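Local structure of peptidoglycan synthetase penicillin-binding protein 3 (Bifidobacterium adolescentis, 4YE5) at residues Met297-Leu302 with Val452-Val457; Asp307-Pro312 with Trp333-Ile338; Tyr322-Asp327 with Ser342-Met347; Ala458-Asn463 with Asp560-Asn565; Ala464-Ala469 with Gly480-Ala485. The protein probably binds penicillin and, like its transpeptidase relatives, is thought to cross-link peptidoglycan strands during cell-wall synthesis. All coordinates share one frame; numbering follows the deposited sequence.

Contact 1 of 5, residues Met297-Leu302 with Val452-Val457; sequences MLQLGL and VIDESV
Gln-299 meets Asp-454 through both ends of its amide. The acceptor end, OE1, takes the backbone N-H of Asp-454 at 2.8 Å from N, an almost straight bond with 175° at the hydrogen. The donor end, NE2, reaches OD1 of Asp-454 at 3.1 Å from above the carboxylate, the amide and carboxylate planes standing 83° apart. One amide thus holds backbone and side chain of the same residue. CG of Gln-299 lies anti to the backbone N (chi1 -178°) and the chain bends at chi2, which brings CD round to the loop before helix 455-470. OE1 also has apolar neighbours, with CG2 of Val-457 3.6 Å away. In the transpeptidase domain the contact joins two helix ends: the last turn of helix 290-299, closed at Gly-301 by a Schellman motif, abuts the first turn of helix 455-470, where Asp-454 holds the N-cap position without a capping bond from its side chain. Deeper in, CB of Leu-298 packs on CG1 of Val-457 at 3.8 Å. In the second shell, Phe-362 of helix 356-365 touches Gln-299, while Gln-460 and Met-461 pack against Leu-298. A glycerol, probably from the crystallisation liquor, hydrogen-bonds to O of Gln-299 and weakly to OD2 of Asp-454.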
# COMPACT_ATOMS: atom_id res chain seq x y z
N MSE A 297 -1.98 32.47 -0.70
CA MSE A 297 -1.79 33.91 -0.88
C MSE A 297 -2.31 34.39 -2.22
O MSE A 297 -2.94 35.45 -2.32
CB MSE A 297 -0.32 34.29 -0.76
CG MSE A 297 0.26 34.06 0.60
SE MSE A 297 2.15 34.42 0.57
CE MSE A 297 2.58 33.67 2.31
N LEU A 298 -2.02 33.62 -3.27
CA LEU A 298 -2.48 33.96 -4.61
C LEU A 298 -4.00 33.84 -4.67
O LEU A 298 -4.66 34.73 -5.14
CB LEU A 298 -1.85 33.05 -5.65
CG LEU A 298 -0.33 33.16 -5.74
CD1 LEU A 298 0.16 32.13 -6.75
CD2 LEU A 298 0.10 34.56 -6.17
N GLN A 299 -4.53 32.71 -4.20
CA GLN A 299 -5.96 32.45 -4.23
C GLN A 299 -6.77 33.56 -3.56
O GLN A 299 -7.82 33.96 -4.07
CB GLN A 299 -6.29 31.10 -3.60
CG GLN A 299 -7.77 30.74 -3.64
CD GLN A 299 -8.26 30.50 -5.06
OE1 GLN A 299 -7.51 30.03 -5.92
NE2 GLN A 299 -9.52 30.85 -5.32
N LEU A 300 -6.27 34.05 -2.43
CA LEU A 300 -6.96 35.05 -1.63
C LEU A 300 -6.74 36.44 -2.18
O LEU A 300 -7.33 37.40 -1.71
CB LEU A 300 -6.47 35.00 -0.18
CG LEU A 300 -6.83 33.74 0.61
CD1 LEU A 300 -6.03 33.66 1.92
CD2 LEU A 300 -8.34 33.71 0.88
N GLY A 301 -5.86 36.54 -3.18
CA GLY A 301 -5.56 37.82 -3.79
C GLY A 301 -4.71 38.69 -2.88
O GLY A 301 -4.71 39.92 -2.98
N LEU A 302 -3.98 38.05 -1.98
CA LEU A 302 -3.11 38.79 -1.06
C LEU A 302 -1.92 39.33 -1.81
O LEU A 302 -1.46 40.43 -1.55
CB LEU A 302 -2.67 37.91 0.10
CG LEU A 302 -3.81 37.54 1.05
CD1 LEU A 302 -3.29 36.69 2.18
CD2 LEU A 302 -4.50 38.81 1.57
N VAL A 452 -9.10 22.84 -4.87
CA VAL A 452 -8.35 23.47 -3.78
C VAL A 452 -8.07 24.95 -4.09
O VAL A 452 -8.20 25.81 -3.22
CB VAL A 452 -7.03 22.72 -3.48
CG1 VAL A 452 -6.24 23.42 -2.39
CG2 VAL A 452 -7.31 21.26 -3.09
N ILE A 453 -7.69 25.22 -5.34
CA ILE A 453 -7.36 26.57 -5.81
C ILE A 453 -7.83 26.70 -7.26
O ILE A 453 -8.06 25.68 -7.94
CB ILE A 453 -5.83 26.84 -5.80
CG1 ILE A 453 -5.08 25.65 -6.40
CG2 ILE A 453 -5.33 27.11 -4.37
CD1 ILE A 453 -3.56 25.84 -6.47
N ASP A 454 -7.95 27.93 -7.74
CA ASP A 454 -8.29 28.17 -9.14
C ASP A 454 -7.23 27.54 -10.04
O ASP A 454 -6.05 27.49 -9.68
CB ASP A 454 -8.39 29.67 -9.44
CG ASP A 454 -9.56 30.34 -8.74
OD1 ASP A 454 -10.36 29.68 -8.06
OD2 ASP A 454 -9.67 31.57 -8.92
N GLU A 455 -7.65 27.09 -11.22
CA GLU A 455 -6.73 26.57 -12.23
C GLU A 455 -5.66 27.60 -12.62
O GLU A 455 -4.49 27.27 -12.84
CB GLU A 455 -7.51 26.12 -13.48
CG GLU A 455 -6.63 25.58 -14.60
CD GLU A 455 -7.44 24.97 -15.75
OE1 GLU A 455 -8.58 24.50 -15.53
OE2 GLU A 455 -6.92 24.97 -16.88
N SER A 456 -6.03 28.87 -12.67
CA SER A 456 -5.06 29.89 -13.02
C SER A 456 -4.00 30.02 -11.91
O SER A 456 -2.82 30.25 -12.17
CB SER A 456 -5.78 31.21 -13.30
OG SER A 456 -6.52 31.63 -12.17
N VAL A 457 -4.40 29.84 -10.66
CA VAL A 457 -3.45 29.91 -9.55
C VAL A 457 -2.51 28.70 -9.60
O VAL A 457 -1.30 28.83 -9.41
CB VAL A 457 -4.17 29.97 -8.18
CG1 VAL A 457 -3.18 29.70 -7.00
CG2 VAL A 457 -4.87 31.31 -8.02

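Contact 2 of 5, residues Asp307-Pro312 with Trp333-Ile338; sequences DKFTVP and WTLAGI
Phe-309 and Trp-333 pair in a two-stranded antiparallel sheet of the transpeptidase domain, at the point where strand 331-334 turns directly into helix 335-340. N of Phe-309 donates to O of Trp-333 at 2.8 Å; the return bond of this hydrogen-bonded pair, from N of Trp-333 to O of Phe-309, is weak. Lys-308 and Thr-334 form the neighbouring non-hydrogen-bonded pair. At the strand-helix junction Thr-334 takes the N-cap position: OG1, set between the backbone N and the carbonyl carbon (chi1 62°), accepts from N of Gly-337 at 3.2 Å and is also bonded to O of Pro-563. O of Asp-307 approaches the same junction, 3.1 Å from CA of Thr-334 in a CA-H...O contact and weakly bonded to N of Leu-335.

Apolar side chains of strand and helix pack together. Leu-335 lies beside Phe-309, pointing the same way, with its CD1 3.9 Å from CE1 of the ring. Beyond this pair, Met-294 and Leu-298 of helix 290-299 touch Leu-335. Val-311 crosses Trp-333 at about a right angle, with CB 4.0 Å from CE3. Ile-338 touches both Phe-309 and Val-311, its CD1 3.7 Å from CD1 of Phe-309.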
# COMPACT_ATOMS: atom_id res chain seq x y z
N ASP A 307 4.65 39.94 -7.82
CA ASP A 307 4.83 41.07 -6.89
C ASP A 307 6.29 41.17 -6.45
O ASP A 307 6.93 40.16 -6.21
CB ASP A 307 3.94 40.94 -5.65
CG ASP A 307 2.51 41.42 -5.90
OD1 ASP A 307 2.28 42.09 -6.93
OD2 ASP A 307 1.63 41.15 -5.06
N LYS A 308 6.79 42.39 -6.33
CA LYS A 308 8.20 42.61 -6.05
C LYS A 308 8.45 42.86 -4.57
O LYS A 308 7.76 43.66 -3.94
CB LYS A 308 8.72 43.82 -6.84
CG LYS A 308 8.58 43.69 -8.35
CD LYS A 308 9.06 44.98 -9.03
CE LYS A 308 9.02 44.87 -10.54
NZ LYS A 308 7.65 44.57 -11.06
N PHE A 309 9.45 42.18 -4.02
CA PHE A 309 9.81 42.35 -2.62
C PHE A 309 11.30 42.68 -2.47
O PHE A 309 12.13 42.29 -3.31
CB PHE A 309 9.49 41.09 -1.81
CG PHE A 309 8.03 40.71 -1.78
CD1 PHE A 309 7.47 39.94 -2.80
CD2 PHE A 309 7.21 41.11 -0.73
CE1 PHE A 309 6.12 39.58 -2.77
CE2 PHE A 309 5.86 40.75 -0.69
CZ PHE A 309 5.32 39.98 -1.71
N THR A 310 11.62 43.40 -1.40
CA THR A 310 12.99 43.52 -0.93
C THR A 310 13.12 42.62 0.29
O THR A 310 12.48 42.84 1.31
CB THR A 310 13.32 44.96 -0.53
OG1 THR A 310 13.14 45.81 -1.67
CG2 THR A 310 14.77 45.06 -0.05
N VAL A 311 13.95 41.60 0.17
CA VAL A 311 14.00 40.55 1.18
C VAL A 311 15.36 40.56 1.86
O VAL A 311 16.34 40.12 1.27
CB VAL A 311 13.71 39.16 0.55
CG1 VAL A 311 13.51 38.11 1.63
CG2 VAL A 311 12.49 39.22 -0.34
N PRO A 312 15.42 41.08 3.10
CA PRO A 312 16.66 41.14 3.87
C PRO A 312 16.96 39.75 4.40
O PRO A 312 16.11 38.87 4.24
CB PRO A 312 16.31 42.10 5.01
CG PRO A 312 14.86 41.90 5.22
CD PRO A 312 14.26 41.57 3.87
N TRP A 333 13.66 40.07 -5.00
CA TRP A 333 12.96 38.88 -5.47
C TRP A 333 11.48 39.14 -5.67
O TRP A 333 10.87 39.91 -4.91
CB TRP A 333 13.13 37.75 -4.46
CG TRP A 333 14.55 37.21 -4.38
CD1 TRP A 333 15.49 37.22 -5.36
CD2 TRP A 333 15.17 36.58 -3.24
NE1 TRP A 333 16.65 36.64 -4.91
CE2 TRP A 333 16.48 36.24 -3.61
CE3 TRP A 333 14.73 36.27 -1.95
CZ2 TRP A 333 17.38 35.62 -2.74
CZ3 TRP A 333 15.62 35.64 -1.07
CH2 TRP A 333 16.93 35.32 -1.48
N THR A 334 10.89 38.51 -6.68
CA THR A 334 9.44 38.48 -6.80
C THR A 334 8.89 37.40 -5.89
O THR A 334 9.65 36.66 -5.26
CB THR A 334 9.01 38.15 -8.22
OG1 THR A 334 9.50 36.84 -8.56
CG2 THR A 334 9.54 39.22 -9.21
N LEU A 335 7.56 37.28 -5.82
CA LEU A 335 6.97 36.24 -4.99
C LEU A 335 7.42 34.86 -5.50
O LEU A 335 7.74 33.98 -4.70
CB LEU A 335 5.45 36.33 -4.98
CG LEU A 335 4.76 35.41 -3.96
CD1 LEU A 335 5.16 35.81 -2.55
CD2 LEU A 335 3.25 35.47 -4.13
N ALA A 336 7.46 34.69 -6.82
CA ALA A 336 7.97 33.45 -7.40
C ALA A 336 9.42 33.19 -6.96
O ALA A 336 9.78 32.05 -6.64
CB ALA A 336 7.87 33.50 -8.93
N GLY A 337 10.23 34.24 -6.91
CA GLY A 337 11.62 34.09 -6.47
C GLY A 337 11.77 33.71 -5.00
O GLY A 337 12.70 33.00 -4.63
N ILE A 338 10.85 34.19 -4.16
CA ILE A 338 10.85 33.77 -2.75
C ILE A 338 10.68 32.24 -2.65
O ILE A 338 11.32 31.58 -1.80
CB ILE A 338 9.76 34.53 -1.93
CG1 ILE A 338 10.25 35.96 -1.64
CG2 ILE A 338 9.42 33.79 -0.63
CD1 ILE A 338 9.15 36.97 -1.31

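Contact 3 of 5, residues Tyr322-Asp327 with Ser342-Met347; sequences YKDAVD and SSNVGM
The carboxylate of Asp-324 is the main flat group of this contact, and it meets Ser-343 and Val-345 on the syn sides of its two oxygens. OD1 accepts from N of Val-345 at 2.8 Å, with an angle of 170° at the hydrogen and the donor 19° out of the carboxylate plane. OD2 takes the hydroxyl of Ser-343, OG lying 2.7 Å away and 17° out of that plane. N of Asn-344 is equally near OD1, but its angle is too poor for a bond. A further donor reaches OD2 from NE2 of His-328, a second-shell residue that probably helps fix the rotation of the carboxylate.

The hydroxyl of Ser-343 works in both directions: besides donating to Asp-324 it accepts from N of Gly-346 at 2.8 Å, a capping bond at the start of helix 344-350. Two N-H groups of the first turn are therefore satisfied by side chains, one by the N-cap serine and one by the aspartate from the loop after strand 320-323. The nearby helix start would be expected to stabilise the negative charge of Asp-324.

Asn-344 adds a weak bond from ND2 to O of Lys-323, 3.3 Å, while its OD1 bonds to NZ of Lys-290. Alongside, CG2 of Val-345 comes within 3.4 Å of O of Tyr-322.

Ser-342 lies next to Ser-287, Lys-290 and Lys-486, a constellation consistent with the SxxK and K(T/S)G motifs of penicillin-binding transpeptidases; Ser-342 to Asn-344 probably forms the SxN motif that completes the active site in this family.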
# COMPACT_ATOMS: atom_id res chain seq x y z
N TYR A 322 13.27 35.81 12.31
CA TYR A 322 13.33 34.73 11.32
C TYR A 322 14.51 34.92 10.38
O TYR A 322 14.81 36.04 9.97
CB TYR A 322 12.01 34.64 10.54
CG TYR A 322 10.81 34.52 11.44
CD1 TYR A 322 10.35 33.27 11.86
CD2 TYR A 322 10.16 35.66 11.91
CE1 TYR A 322 9.25 33.16 12.69
CE2 TYR A 322 9.06 35.56 12.74
CZ TYR A 322 8.61 34.31 13.14
OH TYR A 322 7.52 34.23 13.97
N LYS A 323 15.16 33.81 10.04
CA LYS A 323 16.34 33.84 9.18
C LYS A 323 16.19 32.85 8.03
O LYS A 323 15.51 31.84 8.15
CB LYS A 323 17.60 33.50 9.98
CG LYS A 323 18.02 34.58 10.95
CD LYS A 323 19.38 34.28 11.58
CE LYS A 323 19.95 35.50 12.30
NZ LYS A 323 19.15 35.88 13.51
N ASP A 324 16.85 33.15 6.91
CA ASP A 324 16.96 32.17 5.84
C ASP A 324 18.16 31.27 6.14
O ASP A 324 18.98 31.60 6.98
CB ASP A 324 17.09 32.85 4.47
CG ASP A 324 15.76 33.46 4.00
OD1 ASP A 324 14.71 33.09 4.56
OD2 ASP A 324 15.77 34.31 3.07
N ALA A 325 18.25 30.14 5.45
CA ALA A 325 19.30 29.16 5.68
C ALA A 325 20.68 29.74 5.42
O ALA A 325 21.68 29.32 6.01
CB ALA A 325 19.08 27.94 4.80
N VAL A 326 20.71 30.73 4.54
CA VAL A 326 21.95 31.33 4.06
C VAL A 326 21.94 32.84 4.30
O VAL A 326 20.90 33.48 4.19
CB VAL A 326 22.10 31.06 2.54
CG1 VAL A 326 23.25 31.86 1.95
CG2 VAL A 326 22.29 29.57 2.29
N ASP A 327 23.10 33.39 4.65
CA ASP A 327 23.27 34.84 4.68
C ASP A 327 23.19 35.42 3.27
O ASP A 327 23.94 35.02 2.38
CB ASP A 327 24.62 35.21 5.28
CG ASP A 327 24.62 35.16 6.79
OD1 ASP A 327 23.61 35.54 7.41
OD2 ASP A 327 25.65 34.74 7.37
N SER A 342 13.72 29.54 -1.64
CA SER A 342 13.39 28.97 -0.33
C SER A 342 13.50 30.00 0.80
O SER A 342 13.98 29.70 1.88
CB SER A 342 14.30 27.77 -0.02
OG SER A 342 14.25 26.80 -1.06
N SER A 343 13.04 31.22 0.57
CA SER A 343 13.22 32.26 1.58
C SER A 343 12.09 32.29 2.61
O SER A 343 10.99 32.79 2.33
CB SER A 343 13.36 33.62 0.92
OG SER A 343 13.38 34.66 1.89
N ASN A 344 12.39 31.77 3.79
CA ASN A 344 11.52 31.88 4.96
C ASN A 344 11.17 33.32 5.22
O ASN A 344 10.03 33.66 5.52
CB ASN A 344 12.21 31.31 6.20
CG ASN A 344 12.62 29.87 6.02
OD1 ASN A 344 12.04 29.15 5.21
ND2 ASN A 344 13.62 29.44 6.78
N VAL A 345 12.19 34.18 5.13
CA VAL A 345 12.02 35.59 5.44
C VAL A 345 11.02 36.20 4.45
O VAL A 345 10.08 36.87 4.85
CB VAL A 345 13.36 36.34 5.43
CG1 VAL A 345 13.13 37.85 5.53
CG2 VAL A 345 14.27 35.86 6.59
N GLY A 346 11.21 35.92 3.16
CA GLY A 346 10.26 36.37 2.16
C GLY A 346 8.83 35.92 2.42
O GLY A 346 7.88 36.69 2.22
N MSE A 347 8.66 34.69 2.89
CA MSE A 347 7.33 34.15 3.17
C MSE A 347 6.68 34.90 4.33
O MSE A 347 5.49 35.20 4.31
CB MSE A 347 7.39 32.66 3.50
CG MSE A 347 7.72 31.74 2.32
SE MSE A 347 6.42 31.88 0.88
CE MSE A 347 4.91 30.89 1.63

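Contact 4 of 5, residues Ala458-Asn463 with Asp560-Asn565; sequences ASQMLN and DAIPVN
Asn-463, on a regular turn of helix 455-470, faces a chain segment without helix or strand, Asp-560 to Ile-562, whose backbone passes the helix with CA of Ala-561 6.4 Å from CA of Asn-463. N of Ile-562 and O of Asp-560 both face the asparagine. Its amide complements both. OD1 accepts from N of Ile-562 at 2.9 Å with 167° at the hydrogen, and ND2 donates to O of Asp-560 at 2.8 Å, that oxygen lying in the amide plane while ND2 sits above the carbonyl plane of Asp-560. CG of Asn-463, anti to the backbone N (chi1 -172°), lies on the side of the passing chain.

Ile-562 crosses Asn-463 obliquely, its CD1 3.5 Å from CG of the amide, and Ile-305 touches the isoleucine as well. Water extends the polar pairing: water 1 lies within hydrogen-bonding distance of OD1 of Asn-463 and O of Ile-562, while water 2 accepts from ND2, 3.1 Å away, and donates to OD2 of Asp-560. Arg-558 adds a weak bond to OD1 of Asn-463.

The arrangement is a surface contact in which one side-chain amide pairs with the backbone of the C-terminal segment, holding it against a helix of the transpeptidase domain.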
# COMPACT_ATOMS: atom_id res chain seq x y z
N ALA A 458 -3.08 27.52 -9.85
CA ALA A 458 -2.29 26.32 -10.05
C ALA A 458 -1.26 26.51 -11.17
O ALA A 458 -0.11 26.07 -11.03
CB ALA A 458 -3.19 25.14 -10.34
N SER A 459 -1.66 27.13 -12.28
CA SER A 459 -0.74 27.37 -13.39
C SER A 459 0.43 28.25 -12.98
O SER A 459 1.56 28.02 -13.41
CB SER A 459 -1.46 28.06 -14.56
OG SER A 459 -2.28 27.12 -15.22
N GLN A 460 0.14 29.29 -12.22
CA GLN A 460 1.19 30.23 -11.79
C GLN A 460 2.16 29.56 -10.82
O GLN A 460 3.36 29.82 -10.86
CB GLN A 460 0.57 31.48 -11.17
CG GLN A 460 -0.20 32.31 -12.20
CD GLN A 460 -1.03 33.43 -11.60
OE1 GLN A 460 -1.12 33.59 -10.38
NE2 GLN A 460 -1.65 34.22 -12.46
N MSE A 461 1.63 28.70 -9.96
CA MSE A 461 2.48 27.97 -9.00
C MSE A 461 3.34 26.91 -9.72
O MSE A 461 4.48 26.67 -9.36
CB MSE A 461 1.61 27.31 -7.93
CG MSE A 461 0.97 28.27 -6.94
SE MSE A 461 2.31 29.37 -6.07
CE MSE A 461 3.38 27.99 -5.25
N LEU A 462 2.78 26.27 -10.74
CA LEU A 462 3.54 25.31 -11.53
C LEU A 462 4.71 26.02 -12.22
O LEU A 462 5.84 25.51 -12.27
CB LEU A 462 2.61 24.69 -12.59
CG LEU A 462 3.09 23.50 -13.40
CD1 LEU A 462 3.37 22.32 -12.49
CD2 LEU A 462 2.03 23.11 -14.42
N ASN A 463 4.42 27.20 -12.76
CA ASN A 463 5.42 28.06 -13.38
C ASN A 463 6.53 28.44 -12.36
O ASN A 463 7.71 28.36 -12.66
CB ASN A 463 4.71 29.31 -13.93
CG ASN A 463 5.63 30.20 -14.77
OD1 ASN A 463 6.73 30.55 -14.35
ND2 ASN A 463 5.15 30.59 -15.94
N ASP A 560 7.23 31.05 -21.17
CA ASP A 560 6.40 31.94 -20.36
C ASP A 560 6.86 32.09 -18.90
O ASP A 560 6.03 32.28 -18.01
CB ASP A 560 4.94 31.48 -20.41
CG ASP A 560 4.73 30.08 -19.82
OD1 ASP A 560 5.73 29.37 -19.53
OD2 ASP A 560 3.56 29.68 -19.65
N ALA A 561 8.17 32.00 -18.66
CA ALA A 561 8.66 32.01 -17.28
C ALA A 561 8.23 33.27 -16.54
O ALA A 561 8.37 34.36 -17.06
CB ALA A 561 10.19 31.88 -17.26
N ILE A 562 7.70 33.12 -15.34
CA ILE A 562 7.39 34.29 -14.53
C ILE A 562 8.69 34.70 -13.86
O ILE A 562 9.39 33.86 -13.31
CB ILE A 562 6.28 33.97 -13.51
CG1 ILE A 562 4.96 33.69 -14.24
CG2 ILE A 562 6.09 35.13 -12.52
CD1 ILE A 562 3.92 32.98 -13.40
N PRO A 563 9.04 36.00 -13.94
CA PRO A 563 10.32 36.47 -13.37
C PRO A 563 10.48 36.17 -11.89
O PRO A 563 9.52 36.29 -11.11
CB PRO A 563 10.30 37.99 -13.63
CG PRO A 563 8.87 38.31 -14.04
CD PRO A 563 8.33 37.06 -14.67
N VAL A 564 11.69 35.77 -11.50
CA VAL A 564 11.99 35.44 -10.11
C VAL A 564 12.70 36.59 -9.39
O VAL A 564 12.86 36.59 -8.17
CB VAL A 564 12.86 34.17 -10.03
CG1 VAL A 564 12.00 32.92 -10.21
CG2 VAL A 564 13.99 34.22 -11.10
N ASN A 565 13.14 37.57 -10.16
CA ASN A 565 13.71 38.77 -9.55
C ASN A 565 13.29 40.03 -10.29
O ASN A 565 12.56 39.95 -11.29
CB ASN A 565 15.24 38.68 -9.47
CG ASN A 565 15.86 38.19 -10.76
OD1 ASN A 565 15.55 38.69 -11.84
ND2 ASN A 565 16.75 37.19 -10.65
O HOH W 1 8.63 31.42 -12.35
O HOH W 2 2.40 29.47 -16.80

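Contact 5 of 5, residues Ala464-Ala469 with Gly480-Ala485; sequences AMESSA and GYRMAA
Ala-469 and Met-465 make the tight part of this contact, where helix 455-470 presses on the start of strand 484-492. CB of Ala-469 comes to 3.2 Å from O of Met-483 and to 4.0 Å from CB of Ala-485. One turn earlier, CB of Met-465 rests on CB of Ala-484 at 3.8 Å, and its chain bends at chi3 (66°), putting CE against the backbone of Ala-485. With small alanines here the backbones lie close, CA of Glu-466 being 3.8 Å from CA of Ala-484. O of Met-465 serves two donors, reached from opposite faces of its plane: N of Ala-469 within the helix and N of Ala-485, 3.0 Å away, from the strand.

This strand, against which the helix packs, is an outermost strand of the five-stranded antiparallel sheet of the transpeptidase domain, and it leads on to Lys-486 of a probable K(T/S)G motif.

On the more open side, where Arg-482 is partly exposed, a salt bridge takes over from close packing. Glu-466, extended beyond CG, is gripped side-on by Arg-482: NE meets OE2 at 2.7 Å on its syn lone pair, and NH2 meets OE1 at 3.0 Å. Carboxylate and guanidinium planes are 35° apart. NH1 of Arg-482 turns to O of Ser-556, and a glycerol, probably from the crystallisation liquor, bonds weakly to OE1 of Glu-466.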
# COMPACT_ATOMS: atom_id res chain seq x y z
N ALA A 464 6.14 28.82 -11.15
CA ALA A 464 7.13 29.15 -10.11
C ALA A 464 7.92 27.92 -9.67
O ALA A 464 9.12 28.01 -9.37
CB ALA A 464 6.45 29.82 -8.91
N MSE A 465 7.25 26.76 -9.64
CA MSE A 465 7.94 25.50 -9.33
C MSE A 465 8.92 25.07 -10.42
O MSE A 465 9.95 24.45 -10.15
CB MSE A 465 6.95 24.35 -9.02
CG MSE A 465 6.16 24.54 -7.73
SE MSE A 465 5.03 23.01 -7.38
CE MSE A 465 6.46 21.68 -7.07
N GLU A 466 8.59 25.40 -11.67
CA GLU A 466 9.52 25.13 -12.74
C GLU A 466 10.77 26.03 -12.59
O GLU A 466 11.90 25.57 -12.82
CB GLU A 466 8.85 25.29 -14.12
CG GLU A 466 9.86 25.20 -15.26
CD GLU A 466 9.25 24.81 -16.61
OE1 GLU A 466 8.00 24.82 -16.74
OE2 GLU A 466 10.03 24.49 -17.53
N SER A 467 10.57 27.29 -12.20
CA SER A 467 11.72 28.14 -11.89
C SER A 467 12.49 27.57 -10.69
O SER A 467 13.72 27.58 -10.67
CB SER A 467 11.29 29.59 -11.61
OG SER A 467 10.74 30.18 -12.77
N SER A 468 11.77 27.03 -9.71
CA SER A 468 12.43 26.40 -8.55
C SER A 468 13.29 25.19 -8.99
O SER A 468 14.38 25.01 -8.48
CB SER A 468 11.40 25.97 -7.48
OG SER A 468 10.64 27.10 -7.01
N ALA A 469 12.79 24.37 -9.92
CA ALA A 469 13.57 23.23 -10.44
C ALA A 469 14.83 23.69 -11.20
O ALA A 469 15.92 23.13 -11.04
CB ALA A 469 12.71 22.36 -11.38
N GLY A 480 15.75 16.28 -21.93
CA GLY A 480 14.59 16.38 -22.81
C GLY A 480 13.31 16.78 -22.10
O GLY A 480 12.29 17.00 -22.74
N TYR A 481 13.32 16.89 -20.77
CA TYR A 481 12.06 17.13 -20.07
C TYR A 481 12.12 18.28 -19.09
O TYR A 481 13.06 18.40 -18.30
CB TYR A 481 11.59 15.85 -19.36
CG TYR A 481 11.38 14.69 -20.33
CD1 TYR A 481 12.44 13.85 -20.68
CD2 TYR A 481 10.14 14.45 -20.90
CE1 TYR A 481 12.26 12.81 -21.57
CE2 TYR A 481 9.96 13.40 -21.79
CZ TYR A 481 11.01 12.59 -22.12
OH TYR A 481 10.83 11.53 -23.01
N ARG A 482 11.08 19.11 -19.11
CA ARG A 482 10.94 20.19 -18.13
C ARG A 482 10.37 19.63 -16.83
O ARG A 482 9.49 18.78 -16.88
CB ARG A 482 10.04 21.28 -18.69
CG ARG A 482 10.68 22.01 -19.87
CD ARG A 482 9.69 22.83 -20.68
NE ARG A 482 8.88 23.73 -19.87
CZ ARG A 482 7.83 24.41 -20.34
NH1 ARG A 482 7.49 24.30 -21.63
NH2 ARG A 482 7.14 25.21 -19.55
N MSE A 483 10.88 20.10 -15.68
CA MSE A 483 10.38 19.67 -14.37
C MSE A 483 9.90 20.86 -13.57
O MSE A 483 10.45 21.96 -13.68
CB MSE A 483 11.49 18.99 -13.54
CG MSE A 483 11.85 17.56 -14.01
SE MSE A 483 13.25 16.72 -12.92
CE MSE A 483 14.73 17.66 -13.62
N ALA A 484 8.89 20.64 -12.74
CA ALA A 484 8.46 21.63 -11.77
C ALA A 484 8.66 20.95 -10.43
O ALA A 484 8.09 19.88 -10.19
CB ALA A 484 7.01 21.99 -11.95
N ALA A 485 9.46 21.55 -9.55
CA ALA A 485 9.81 20.84 -8.33
C ALA A 485 10.12 21.77 -7.18
O ALA A 485 10.40 22.94 -7.40
CB ALA A 485 11.04 19.95 -8.60

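Overall arrangement
Helix 455-470 is common to contacts 1, 4 and 5, which follow one another along it: contact 1 at its first turn, contact 4 midway, contact 5 near its end. Contacts 1, 2 and 5 are buried, contact 3 partly so, and contact 4 lies at the surface. The same side-chain amide pairing serves buried contact 1 and surface contact 4, with waters joining it in contact 4; contact 2 relies on strand pairing with aromatic and aliphatic packing, contact 3 on carboxylate-to-helix-start bonds, contact 5 on alanine packing with a salt bridge. Contacts 2 and 3 interlock, since their segments alternate in sequence and Ile-338 O probably bonds Ser-343 N. Thr-334 ties contact 2 to the tail of contact 4.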